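Local coordinates for capsid protein (Turnip yellow mosaic virus, PDB 2FZ2), which self-assembles, as 180 copies, into the T=3 icosahedral capsid that encloses the single-stranded RNA genome of the virus, at residues E38-D46 with A163-I171; T89-S100 with L148-A159. One frame throughout, in Å; residues are numbered along the deposited sequence.

Contact 1. Residues E38-D46 with A163-I171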
loop_
_atom_site.group_PDB
_atom_site.type_symbol
_atom_site.label_atom_id
_atom_site.label_comp_id
_atom_site.label_asym_id
_atom_site.label_seq_id
_atom_site.Cartn_x
_atom_site.Cartn_y
_atom_site.Cartn_z
ATOM N N GLU D 38 -36.387 13.500 125.887
ATOM C CA GLU D 38 -35.684 13.285 127.133
ATOM C C GLU D 38 -35.969 11.850 127.503
ATOM O O GLU D 38 -37.118 11.402 127.437
ATOM C CB GLU D 38 -36.218 14.225 128.207
ATOM C CG GLU D 38 -35.428 15.515 128.306
ATOM C CD GLU D 38 -36.154 16.586 129.086
ATOM O OE1 GLU D 38 -35.886 17.785 128.834
ATOM O OE2 GLU D 38 -36.991 16.226 129.949
ATOM N N VAL D 39 -34.920 11.123 127.864
ATOM C CA VAL D 39 -35.054 9.722 128.235
ATOM C C VAL D 39 -34.808 9.501 129.712
ATOM O O VAL D 39 -35.522 8.737 130.353
ATOM C CB VAL D 39 -34.055 8.839 127.491
ATOM C CG1 VAL D 39 -34.283 7.400 127.878
ATOM C CG2 VAL D 39 -34.187 9.033 125.979
ATOM N N LEU D 40 -33.792 10.164 130.254
ATOM C CA LEU D 40 -33.490 9.990 131.660
ATOM C C LEU D 40 -32.404 10.898 132.238
ATOM O O LEU D 40 -31.374 11.131 131.604
ATOM C CB LEU D 40 -33.099 8.541 131.880
ATOM C CG LEU D 40 -32.834 8.171 133.322
ATOM C CD1 LEU D 40 -33.882 8.824 134.252
ATOM C CD2 LEU D 40 -32.851 6.667 133.408
ATOM N N PHE D 41 -32.647 11.395 133.450
ATOM C CA PHE D 41 -31.697 12.253 134.151
ATOM C C PHE D 41 -31.063 11.381 135.217
ATOM O O PHE D 41 -31.509 11.342 136.371
ATOM C CB PHE D 41 -32.432 13.406 134.802
ATOM C CG PHE D 41 -32.872 14.461 133.835
ATOM C CD1 PHE D 41 -33.902 14.213 132.941
ATOM C CD2 PHE D 41 -32.265 15.712 133.826
ATOM C CE1 PHE D 41 -34.325 15.199 132.049
ATOM C CE2 PHE D 41 -32.678 16.699 132.941
ATOM C CZ PHE D 41 -33.712 16.443 132.050
ATOM N N ALA D 42 -29.998 10.694 134.831
ATOM C CA ALA D 42 -29.365 9.745 135.727
ATOM C C ALA D 42 -28.159 10.168 136.506
ATOM O O ALA D 42 -27.660 11.286 136.373
ATOM C CB ALA D 42 -29.022 8.487 134.950
ATOM N N GLY D 43 -27.712 9.222 137.328
ATOM C CA GLY D 43 -26.520 9.408 138.122
ATOM C C GLY D 43 -26.710 9.463 139.615
ATOM O O GLY D 43 -25.772 9.222 140.379
ATOM N N THR D 44 -27.929 9.763 140.029
ATOM C CA THR D 44 -28.240 9.903 141.435
ATOM C C THR D 44 -28.488 8.606 142.178
ATOM O O THR D 44 -28.183 8.495 143.365
ATOM C CB THR D 44 -29.443 10.810 141.589
ATOM O OG1 THR D 44 -29.937 11.166 140.286
ATOM C CG2 THR D 44 -29.045 12.063 142.341
ATOM N N LYS D 45 -29.050 7.627 141.481
ATOM C CA LYS D 45 -29.341 6.323 142.071
ATOM C C LYS D 45 -29.275 5.323 140.941
ATOM O O LYS D 45 -29.385 5.705 139.770
ATOM C CB LYS D 45 -30.747 6.309 142.699
ATOM C CG LYS D 45 -31.917 6.622 141.729
ATOM C CD LYS D 45 -33.052 7.435 142.396
ATOM C CE LYS D 45 -33.326 8.774 141.669
ATOM N NZ LYS D 45 -33.174 9.986 142.557
ATOM N N ASP D 46 -29.061 4.052 141.264
ATOM C CA ASP D 46 -29.037 3.070 140.193
ATOM C C ASP D 46 -30.473 3.085 139.717
ATOM O O ASP D 46 -31.410 3.225 140.518
ATOM C CB ASP D 46 -28.700 1.655 140.682
ATOM C CG ASP D 46 -27.503 1.615 141.595
ATOM O OD1 ASP D 46 -27.461 2.419 142.554
ATOM O OD2 ASP D 46 -26.612 0.768 141.361
ATOM N N ALA D 163 -23.479 8.784 146.500
ATOM C CA ALA D 163 -24.035 9.473 145.342
ATOM C C ALA D 163 -23.908 10.983 145.230
ATOM O O ALA D 163 -23.711 11.687 146.215
ATOM C CB ALA D 163 -25.502 9.085 145.194
ATOM N N PRO D 164 -24.027 11.496 143.996
ATOM C CA PRO D 164 -23.946 12.920 143.671
ATOM C C PRO D 164 -25.237 13.612 144.100
ATOM O O PRO D 164 -26.269 12.965 144.277
ATOM C CB PRO D 164 -23.790 12.910 142.159
ATOM C CG PRO D 164 -24.635 11.737 141.767
ATOM C CD PRO D 164 -24.171 10.700 142.761
ATOM N N PRO D 165 -25.197 14.941 144.254
ATOM C CA PRO D 165 -26.351 15.735 144.660
ATOM C C PRO D 165 -27.317 15.908 143.521
ATOM O O PRO D 165 -28.439 16.363 143.721
ATOM C CB PRO D 165 -25.747 17.071 145.087
ATOM C CG PRO D 165 -24.224 16.922 144.902
ATOM C CD PRO D 165 -24.035 15.789 143.957
ATOM N N ALA D 166 -26.882 15.549 142.320
ATOM C CA ALA D 166 -27.747 15.686 141.161
ATOM C C ALA D 166 -27.273 14.852 139.994
ATOM O O ALA D 166 -26.113 14.444 139.933
ATOM C CB ALA D 166 -27.845 17.155 140.746
ATOM N N SER D 167 -28.198 14.613 139.068
ATOM C CA SER D 167 -27.962 13.828 137.860
ATOM C C SER D 167 -26.581 14.149 137.255
ATOM O O SER D 167 -26.249 15.319 137.046
ATOM C CB SER D 167 -29.109 14.113 136.884
ATOM O OG SER D 167 -30.141 14.868 137.544
ATOM N N THR D 168 -25.773 13.109 137.022
ATOM C CA THR D 168 -24.429 13.274 136.468
ATOM C C THR D 168 -24.484 13.317 134.975
ATOM O O THR D 168 -23.510 13.673 134.317
ATOM C CB THR D 168 -23.492 12.115 136.765
ATOM O OG1 THR D 168 -24.070 10.916 136.244
ATOM C CG2 THR D 168 -23.202 12.008 138.252
ATOM N N CYS D 169 -25.607 12.909 134.423
ATOM C CA CYS D 169 -25.716 12.946 132.986
ATOM C C CYS D 169 -27.139 12.783 132.503
ATOM O O CYS D 169 -27.994 12.180 133.171
ATOM C CB CYS D 169 -24.826 11.877 132.367
ATOM S SG CYS D 169 -25.413 10.223 132.681
ATOM N N ILE D 170 -27.366 13.341 131.322
ATOM C CA ILE D 170 -28.657 13.321 130.679
ATOM C C ILE D 170 -28.659 12.441 129.471
ATOM O O ILE D 170 -27.731 12.472 128.656
ATOM C CB ILE D 170 -29.034 14.675 130.190
ATOM C CG1 ILE D 170 -28.446 15.726 131.127
ATOM C CG2 ILE D 170 -30.529 14.738 130.015
ATOM C CD1 ILE D 170 -29.458 16.437 131.948
ATOM N N ILE D 171 -29.722 11.670 129.338
ATOM C CA ILE D 171 -29.803 10.812 128.203
ATOM C C ILE D 171 -30.998 11.172 127.394
ATOM O O ILE D 171 -32.121 11.140 127.874
ATOM C CB ILE D 171 -29.897 9.383 128.612
ATOM C CG1 ILE D 171 -28.516 8.907 129.044
ATOM C CG2 ILE D 171 -30.379 8.557 127.433
ATOM C CD1 ILE D 171 -28.483 8.323 130.408
#
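Ile-171 meets Val-39 and Leu-40 together: its carbonyl O accepts from Val-39 N (2.8 Å) and from Leu-40 N (3.1 Å), the latter on a lone pair. Two residues thus face one, a classic beta bulge. Ile-171 N returns a bond to Leu-40 O, and its CG2, set anti to the backbone N while CG1 sits at chi1 -77°, reaches Val-39 CB at 3.7 Å. The same side chain also packs on Val-76 of strand 66-80. The pairing is antiparallel and joins strands 30-42 and 169-182, the first and last strands (B to I) of the viral jelly roll. One residue pair along, Phe-41 lies alongside Ile-170 on the same face of the sheet. Ile-170 CG2 sits over the ring centre in a CH-pi contact, 4.1 Å from the Phe-41 centroid and 9° off the normal, while CD1 of the isoleucine touches the CD2–CE2 side of the ring. A second classic bulge, with Thr-168 and Cys-169 both facing Ala-42, ends the regular pairing. Past it, the contact is made by Thr-44: its CG2 lies 3.5 Å from Pro-164 O and 4.0 Å from Ala-166 CA, and its carbonyl O meets the CB of Ala-163.

Contact 2. Residues T89-S100 with L148-A159. Unlike the reference sequence in segment 89-100: Gln-99 (reference Asn).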
loop_
_atom_site.group_PDB
_atom_site.type_symbol
_atom_site.label_atom_id
_atom_site.label_comp_id
_atom_site.label_asym_id
_atom_site.label_seq_id
_atom_site.Cartn_x
_atom_site.Cartn_y
_atom_site.Cartn_z
ATOM N N THR D 89 -19.932 7.655 136.631
ATOM C CA THR D 89 -21.115 6.805 136.593
ATOM C C THR D 89 -21.071 5.713 135.525
ATOM O O THR D 89 -20.476 5.887 134.464
ATOM C CB THR D 89 -22.359 7.660 136.367
ATOM O OG1 THR D 89 -22.354 8.755 137.292
ATOM C CG2 THR D 89 -23.593 6.835 136.566
ATOM N N THR D 90 -21.703 4.582 135.804
ATOM C CA THR D 90 -21.711 3.490 134.843
ATOM C C THR D 90 -23.017 3.502 134.097
ATOM O O THR D 90 -24.093 3.474 134.694
ATOM C CB THR D 90 -21.572 2.117 135.512
ATOM O OG1 THR D 90 -20.241 1.946 136.007
ATOM C CG2 THR D 90 -21.868 1.026 134.518
ATOM N N VAL D 91 -22.920 3.530 132.781
ATOM C CA VAL D 91 -24.100 3.546 131.947
ATOM C C VAL D 91 -24.067 2.429 130.933
ATOM O O VAL D 91 -23.050 2.205 130.257
ATOM C CB VAL D 91 -24.208 4.846 131.201
ATOM C CG1 VAL D 91 -25.577 4.980 130.601
ATOM C CG2 VAL D 91 -23.910 5.978 132.138
ATOM N N GLY D 92 -25.195 1.736 130.832
ATOM C CA GLY D 92 -25.309 0.630 129.907
ATOM C C GLY D 92 -26.295 0.989 128.834
ATOM O O GLY D 92 -27.302 1.651 129.105
ATOM N N VAL D 93 -26.014 0.534 127.619
ATOM C CA VAL D 93 -26.873 0.849 126.500
ATOM C C VAL D 93 -27.019 -0.252 125.486
ATOM O O VAL D 93 -26.050 -0.923 125.122
ATOM C CB VAL D 93 -26.348 2.065 125.750
ATOM C CG1 VAL D 93 -27.190 2.336 124.522
ATOM C CG2 VAL D 93 -26.333 3.239 126.659
ATOM N N CYS D 94 -28.242 -0.410 125.005
ATOM C CA CYS D 94 -28.494 -1.411 124.007
ATOM C C CYS D 94 -29.750 -1.214 123.192
ATOM O O CYS D 94 -30.846 -1.011 123.723
ATOM C CB CYS D 94 -28.518 -2.785 124.641
ATOM S SG CYS D 94 -28.125 -4.024 123.418
ATOM N N TRP D 95 -29.568 -1.268 121.882
ATOM C CA TRP D 95 -30.670 -1.122 120.958
ATOM C C TRP D 95 -31.155 -2.539 120.714
ATOM O O TRP D 95 -30.359 -3.448 120.486
ATOM C CB TRP D 95 -30.188 -0.487 119.656
ATOM C CG TRP D 95 -29.977 0.995 119.733
ATOM C CD1 TRP D 95 -28.804 1.668 119.558
ATOM C CD2 TRP D 95 -30.973 1.985 119.971
ATOM N NE1 TRP D 95 -29.009 3.022 119.671
ATOM C CE2 TRP D 95 -30.334 3.243 119.925
ATOM C CE3 TRP D 95 -32.346 1.932 120.218
ATOM C CZ2 TRP D 95 -31.020 4.434 120.117
ATOM C CZ3 TRP D 95 -33.028 3.113 120.407
ATOM C CH2 TRP D 95 -32.365 4.352 120.357
ATOM N N VAL D 96 -32.464 -2.723 120.742
ATOM C CA VAL D 96 -33.023 -4.046 120.571
ATOM C C VAL D 96 -34.470 -3.979 120.052
ATOM O O VAL D 96 -35.199 -3.033 120.339
ATOM C CB VAL D 96 -32.943 -4.772 121.932
ATOM C CG1 VAL D 96 -34.255 -4.675 122.660
ATOM C CG2 VAL D 96 -32.541 -6.190 121.739
ATOM N N PRO D 97 -34.896 -4.971 119.257
ATOM C CA PRO D 97 -36.274 -4.924 118.756
ATOM C C PRO D 97 -37.310 -5.148 119.839
ATOM O O PRO D 97 -37.145 -6.003 120.697
ATOM C CB PRO D 97 -36.320 -6.012 117.688
ATOM C CG PRO D 97 -35.180 -6.921 118.002
ATOM C CD PRO D 97 -34.149 -6.133 118.750
ATOM N N ALA D 98 -38.375 -4.364 119.788
ATOM C CA ALA D 98 -39.456 -4.442 120.753
ATOM C C ALA D 98 -39.728 -5.853 121.272
ATOM O O ALA D 98 -39.969 -6.061 122.477
ATOM C CB ALA D 98 -40.719 -3.884 120.127
ATOM N N GLN D 99 -39.692 -6.811 120.347
ATOM C CA GLN D 99 -39.963 -8.210 120.645
ATOM C C GLN D 99 -38.921 -8.936 121.470
ATOM O O GLN D 99 -39.162 -10.054 121.917
ATOM C CB GLN D 99 -40.157 -8.963 119.362
ATOM C CG GLN D 99 -39.235 -8.519 118.291
ATOM C CD GLN D 99 -39.580 -9.176 116.973
ATOM O OE1 GLN D 99 -38.917 -8.957 115.948
ATOM N NE2 GLN D 99 -40.631 -9.999 116.986
ATOM N N SER D 100 -37.753 -8.334 121.647
ATOM C CA SER D 100 -36.733 -8.973 122.458
ATOM C C SER D 100 -37.086 -8.753 123.916
ATOM O O SER D 100 -37.228 -7.621 124.379
ATOM C CB SER D 100 -35.365 -8.404 122.175
ATOM O OG SER D 100 -34.409 -9.278 122.732
ATOM N N LEU D 148 -44.020 -5.492 115.806
ATOM C CA LEU D 148 -43.494 -5.792 117.133
ATOM C C LEU D 148 -41.978 -5.809 117.233
ATOM O O LEU D 148 -41.430 -6.262 118.246
ATOM C CB LEU D 148 -44.069 -7.115 117.641
ATOM C CG LEU D 148 -45.024 -7.761 116.634
ATOM C CD1 LEU D 148 -44.245 -8.698 115.758
ATOM C CD2 LEU D 148 -46.120 -8.518 117.339
ATOM N N ASP D 149 -41.304 -5.331 116.190
ATOM C CA ASP D 149 -39.852 -5.268 116.205
ATOM C C ASP D 149 -39.346 -3.856 116.023
ATOM O O ASP D 149 -38.218 -3.664 115.570
ATOM C CB ASP D 149 -39.198 -6.156 115.132
ATOM C CG ASP D 149 -40.086 -6.406 113.931
ATOM O OD1 ASP D 149 -39.632 -7.133 113.017
ATOM O OD2 ASP D 149 -41.223 -5.892 113.896
ATOM N N SER D 150 -40.177 -2.868 116.349
ATOM C CA SER D 150 -39.762 -1.467 116.248
ATOM C C SER D 150 -38.646 -1.311 117.277
ATOM O O SER D 150 -38.484 -2.150 118.170
ATOM C CB SER D 150 -40.913 -0.529 116.609
ATOM O OG SER D 150 -41.975 -1.281 117.172
ATOM N N PRO D 151 -37.864 -0.240 117.173
ATOM C CA PRO D 151 -36.765 -0.015 118.112
ATOM C C PRO D 151 -37.202 0.164 119.547
ATOM O O PRO D 151 -38.216 0.827 119.829
ATOM C CB PRO D 151 -36.078 1.221 117.566
ATOM C CG PRO D 151 -36.541 1.299 116.134
ATOM C CD PRO D 151 -37.939 0.812 116.159
ATOM N N LYS D 152 -36.414 -0.439 120.433
ATOM C CA LYS D 152 -36.611 -0.419 121.882
ATOM C C LYS D 152 -35.248 -0.059 122.453
ATOM O O LYS D 152 -34.232 -0.600 122.029
ATOM C CB LYS D 152 -37.024 -1.815 122.376
ATOM C CG LYS D 152 -37.368 -1.964 123.868
ATOM C CD LYS D 152 -37.391 -3.461 124.265
ATOM C CE LYS D 152 -38.536 -3.825 125.227
ATOM N NZ LYS D 152 -38.239 -5.039 126.082
ATOM N N LEU D 153 -35.203 0.852 123.411
ATOM C CA LEU D 153 -33.911 1.217 123.962
ATOM C C LEU D 153 -33.757 0.784 125.404
ATOM O O LEU D 153 -34.637 1.019 126.239
ATOM C CB LEU D 153 -33.690 2.717 123.852
ATOM C CG LEU D 153 -32.428 3.205 124.548
ATOM C CD1 LEU D 153 -31.260 3.147 123.588
ATOM C CD2 LEU D 153 -32.641 4.608 125.031
ATOM N N LEU D 154 -32.625 0.156 125.694
ATOM C CA LEU D 154 -32.347 -0.324 127.031
ATOM C C LEU D 154 -31.256 0.486 127.673
ATOM O O LEU D 154 -30.181 0.633 127.094
ATOM C CB LEU D 154 -31.915 -1.781 126.968
ATOM C CG LEU D 154 -33.027 -2.710 126.495
ATOM C CD1 LEU D 154 -32.553 -4.146 126.471
ATOM C CD2 LEU D 154 -34.205 -2.566 127.431
ATOM N N ILE D 155 -31.523 1.002 128.869
ATOM C CA ILE D 155 -30.517 1.787 129.590
ATOM C C ILE D 155 -30.332 1.308 131.019
ATOM O O ILE D 155 -31.309 1.072 131.738
ATOM C CB ILE D 155 -30.883 3.271 129.693
ATOM C CG1 ILE D 155 -31.095 3.875 128.310
ATOM C CG2 ILE D 155 -29.790 3.997 130.427
ATOM C CD1 ILE D 155 -29.891 3.817 127.457
ATOM N N SER D 156 -29.080 1.202 131.448
ATOM C CA SER D 156 -28.803 0.754 132.800
ATOM C C SER D 156 -27.889 1.751 133.492
ATOM O O SER D 156 -26.861 2.152 132.941
ATOM C CB SER D 156 -28.155 -0.641 132.762
ATOM O OG SER D 156 -26.770 -0.607 133.096
ATOM N N ILE D 157 -28.265 2.161 134.699
ATOM C CA ILE D 157 -27.445 3.106 135.443
ATOM C C ILE D 157 -26.968 2.492 136.741
ATOM O O ILE D 157 -27.746 1.871 137.471
ATOM C CB ILE D 157 -28.214 4.387 135.792
ATOM C CG1 ILE D 157 -28.754 5.036 134.526
ATOM C CG2 ILE D 157 -27.303 5.367 136.492
ATOM C CD1 ILE D 157 -27.721 5.252 133.489
ATOM N N THR D 158 -25.683 2.664 137.023
ATOM C CA THR D 158 -25.094 2.151 138.248
ATOM C C THR D 158 -24.395 3.363 138.846
ATOM O O THR D 158 -23.336 3.768 138.371
ATOM C CB THR D 158 -24.085 1.014 137.943
ATOM O OG1 THR D 158 -24.575 0.203 136.859
ATOM C CG2 THR D 158 -23.896 0.138 139.162
ATOM N N ALA D 159 -25.002 3.952 139.876
ATOM C CA ALA D 159 -24.465 5.166 140.500
ATOM C C ALA D 159 -23.467 4.959 141.619
ATOM O O ALA D 159 -23.330 3.852 142.149
ATOM C CB ALA D 159 -25.604 6.026 141.006
#
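Lys-152 runs alongside Val-96 and the turn that follows it, and is worth tracing outward. Its CB rests by Val-96 O. CG stands anti to the backbone N (chi1 -176°), which carries the chain on past the valine, where CD packs against Val-96 CG1 at 3.7 Å. A bend at chi3 brings CE to 3.8 Å from Ala-98 O, and NZ then donates to Ser-100 O at 3.3 Å, approaching nearly straight onto the carbonyl. The lysine thus spans the type I turn from Pro-97 to Ser-100, which has its own backbone hydrogen bond from Ser-100 N to Pro-97 O. Ala-98 N also hydrogen-bonds to Ser-150 O at 2.7 Å.

On the other side of the sheet, Leu-153 drives CD1 onto the six-membered ring of Trp-95, 3.5 Å from its centroid and 4° off the normal; CB of the leucine meets CZ3. The indole is turned into the interior, where NE1 hydrogen-bonds to Val-130 O and the ring packs on Leu-74 and Val-76 of strand 66-80. Farther along, CD1 of Ile-155 lies against Val-93 CG2 (3.7 Å), and CD1 of Ile-157 against Val-91 CG1 (3.6 Å). Near the turn, OD1 of Asp-149 makes both a hydrogen bond to Ser-144 OG and a salt bridge to Arg-67, both of a neighbouring subunit. Strands 89-97 and 151-158 are the central pair of a four-stranded antiparallel sheet, with 47-52 and 114-118 outside them: the C-H-E-F order of the viral jelly roll.

Contact 1 and contact 2 belong to the two facing sheets of the jelly roll, with centres 16 Å apart. They meet at one end of the sandwich, where Thr-168 OG1 and Thr-89 OG1 are 3.0 Å apart, a probable hydrogen bond between the sheets. Nearby, Ala-42 CB packs on Ile-157 CG1 at 3.5 Å, and Gly-43 O lies 3.3 Å from Ala-159 CB. Both segments of contact 2 fall in the sequence between the two segments of contact 1, and strand 169-182 is the next strand after 151-158. Neither contact touches the ordered RNA: the nearest atoms are about 12 Å away for contact 2 and about 21 Å for contact 1.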